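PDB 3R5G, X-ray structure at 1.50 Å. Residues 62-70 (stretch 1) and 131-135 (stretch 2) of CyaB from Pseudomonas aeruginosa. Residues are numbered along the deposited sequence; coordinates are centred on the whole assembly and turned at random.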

# COMPACT_ATOMS: atom_id res chain seq x y z
N VAL A 62 0.85 -8.36 2.45
CA VAL A 62 2.05 -8.99 1.96
C VAL A 62 2.11 -8.90 0.44
O VAL A 62 1.12 -9.13 -0.26
CB VAL A 62 2.00 -10.46 2.28
CG1 VAL A 62 3.05 -11.31 1.62
CG2 VAL A 62 2.05 -10.71 3.81
N MET A 63 3.23 -8.51 -0.17
CA MET A 63 3.42 -8.41 -1.59
C MET A 63 4.58 -9.33 -1.96
O MET A 63 5.65 -9.23 -1.32
CB MET A 63 3.80 -6.97 -1.86
CG MET A 63 4.00 -6.68 -3.24
SD MET A 63 4.60 -4.92 -3.45
CE MET A 63 5.02 -5.07 -5.17
N VAL A 64 4.38 -10.23 -2.90
CA VAL A 64 5.39 -11.21 -3.35
C VAL A 64 5.36 -11.21 -4.84
O VAL A 64 4.25 -11.04 -5.44
CB VAL A 64 5.08 -12.61 -2.81
CG1 VAL A 64 6.13 -13.67 -3.31
CG2 VAL A 64 4.91 -12.56 -1.25
N PHE A 65 6.50 -11.32 -5.52
CA PHE A 65 6.45 -11.50 -6.94
C PHE A 65 7.29 -12.64 -7.44
O PHE A 65 8.26 -13.05 -6.73
CB PHE A 65 6.71 -10.19 -7.69
CG PHE A 65 8.06 -9.57 -7.36
CD1 PHE A 65 9.19 -9.90 -8.12
CD2 PHE A 65 8.14 -8.62 -6.41
CE1 PHE A 65 10.45 -9.19 -7.86
CE2 PHE A 65 9.37 -7.90 -6.11
CZ PHE A 65 10.53 -8.24 -6.84
N PHE A 66 6.95 -13.14 -8.60
CA PHE A 66 7.68 -14.27 -9.22
C PHE A 66 8.08 -13.89 -10.62
O PHE A 66 7.33 -13.27 -11.37
CB PHE A 66 6.76 -15.50 -9.28
CG PHE A 66 6.46 -16.09 -7.96
CD1 PHE A 66 7.04 -17.32 -7.54
CD2 PHE A 66 5.52 -15.47 -7.09
CE1 PHE A 66 6.65 -17.83 -6.24
CE2 PHE A 66 5.20 -15.96 -5.83
CZ PHE A 66 5.73 -17.11 -5.41
N GLY A 67 9.28 -14.24 -11.00
CA GLY A 67 9.81 -14.00 -12.35
C GLY A 67 11.08 -13.12 -12.27
O GLY A 67 11.69 -12.88 -13.32
N ASP A 68 11.40 -12.61 -11.11
CA ASP A 68 12.61 -11.81 -10.94
C ASP A 68 12.95 -11.96 -9.46
O ASP A 68 12.04 -11.93 -8.63
CB ASP A 68 12.38 -10.32 -11.32
CG ASP A 68 13.60 -9.48 -10.96
OD1 ASP A 68 14.38 -9.27 -11.88
OD2 ASP A 68 13.75 -9.02 -9.83
N PRO A 69 14.28 -12.01 -9.07
CA PRO A 69 15.43 -11.95 -9.97
C PRO A 69 15.67 -13.15 -10.84
O PRO A 69 16.39 -13.04 -11.87
CB PRO A 69 16.62 -11.83 -8.93
CG PRO A 69 16.11 -11.11 -7.75
CD PRO A 69 14.63 -11.74 -7.70
N SER A 70 15.08 -14.30 -10.51
CA SER A 70 15.19 -15.46 -11.34
C SER A 70 13.78 -15.81 -11.83
O SER A 70 12.81 -15.31 -11.29
CB SER A 70 15.79 -16.66 -10.59
OG SER A 70 14.89 -17.05 -9.53
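Stretch 2 131-135: DYTII

Packing of strand 131-135 across strand 62-66 and the loop that follows it in CyaB. The apolar centre is the pair Phe-65 and Ile-134, whose CA atoms lie 8.6 Å apart and whose CA-to-CB bonds both point toward the opposing stretch. Ile-134 CG2 sits over one face of the Phe-65 ring, 3.8 Å from the centroid and 12° off the ring normal, a CH-pi contact that places the methyl group almost squarely above the aromatic system. The other end of the same side chain reaches the ring as well, with Ile-134 CD1 3.6 Å from Phe-65 CD2. Ile-134 (chi1 p, chi2 t) also meets Met-63, which lies two residues before Phe-65 and so points to the same side of its strand. All three chi angles of Met-63 are t, and this extended side chain carries its terminal methyl across the gap, so that Met-63 CE comes to 3.4 Å from Ile-134 CG1. The same methyl lies 4.4 Å from Thr-133 OG1, a looser contact; that hydroxyl is hydrogen-bonded elsewhere in the structure.

Both segments are extended, and their strand axes cross at 81°, nearly at right angles, with a closest approach of 9.1 Å. The two backbones therefore do not run alongside each other as neighbours in one sheet would; side chains fill the space between them. Alternation along each strand selects the residues that take part: Val-64 and Ile-135 point away, whereas Met-63, Phe-65, Tyr-132 and Ile-134 point toward the contact. In all, 310 Å² is buried, counting both sides.

Outward from the centre, Tyr-132 takes over from Ile-134. Its CE2 atom lies at the edge of the Phe-65 ring, near the ring plane, 4.3 Å from Phe-65 CZ. Beyond Phe-66 the first stretch leaves its strand through Gly-67, whose phi of 121° and psi of -7° would jam a CB against the preceding carbonyl oxygen. Asp-68 then points back toward stretch 2, and a cis peptide bond links it to Pro-69. Pro-69 flanks the tyrosine more loosely, its CG 4.4 Å from Tyr-132 CE2. The polar edge is closed by a short hydrogen bond, in which Tyr-132 OH donates to Asp-68 OD2 at 2.5 Å; the carboxylate oxygen lies near the plane of the tyrosine ring, as suits a phenolic donor. Asp-68 OD1 is hydrogen-bonded elsewhere in the structure, so both carboxylate oxygens of this buried residue are satisfied.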

# COMPACT_ATOMS: atom_id res chain seq x y z
N ASP A 131 14.89 0.79 -2.30
CA ASP A 131 14.48 -0.61 -2.30
C ASP A 131 14.35 -1.20 -3.68
O ASP A 131 14.00 -0.55 -4.67
CB ASP A 131 13.25 -0.83 -1.47
CG ASP A 131 13.50 -0.56 -0.00
OD1 ASP A 131 14.08 -1.45 0.72
OD2 ASP A 131 13.16 0.58 0.41
N TYR A 132 14.66 -2.49 -3.76
CA TYR A 132 14.49 -3.23 -5.01
C TYR A 132 13.04 -3.69 -5.06
O TYR A 132 12.58 -4.36 -4.12
CB TYR A 132 15.35 -4.51 -4.86
CG TYR A 132 15.41 -5.24 -6.09
CD1 TYR A 132 16.28 -4.84 -7.14
CD2 TYR A 132 14.55 -6.31 -6.32
CE1 TYR A 132 16.33 -5.53 -8.31
CE2 TYR A 132 14.61 -7.02 -7.46
CZ TYR A 132 15.47 -6.65 -8.50
OH TYR A 132 15.60 -7.29 -9.68
N THR A 133 12.29 -3.25 -6.07
CA THR A 133 10.80 -3.45 -6.03
C THR A 133 10.26 -3.30 -7.44
O THR A 133 11.02 -3.24 -8.40
CB THR A 133 10.16 -2.53 -5.01
OG1 THR A 133 8.72 -2.72 -4.90
CG2 THR A 133 10.49 -1.07 -5.35
N ILE A 134 8.93 -3.30 -7.63
CA ILE A 134 8.32 -3.32 -8.95
C ILE A 134 7.20 -2.31 -8.97
O ILE A 134 6.59 -1.98 -7.90
CB ILE A 134 7.72 -4.76 -9.25
CG1 ILE A 134 6.77 -5.22 -8.11
CG2 ILE A 134 8.92 -5.78 -9.31
CD1 ILE A 134 5.96 -6.59 -8.50
N ILE A 135 6.98 -1.81 -10.18
CA ILE A 135 5.88 -0.86 -10.42
C ILE A 135 5.24 -1.13 -11.78
O ILE A 135 5.83 -1.76 -12.69
CB ILE A 135 6.44 0.58 -10.35
CG1 ILE A 135 7.46 0.83 -11.48
CG2 ILE A 135 7.00 0.94 -9.03
CD1 ILE A 135 8.04 2.35 -11.52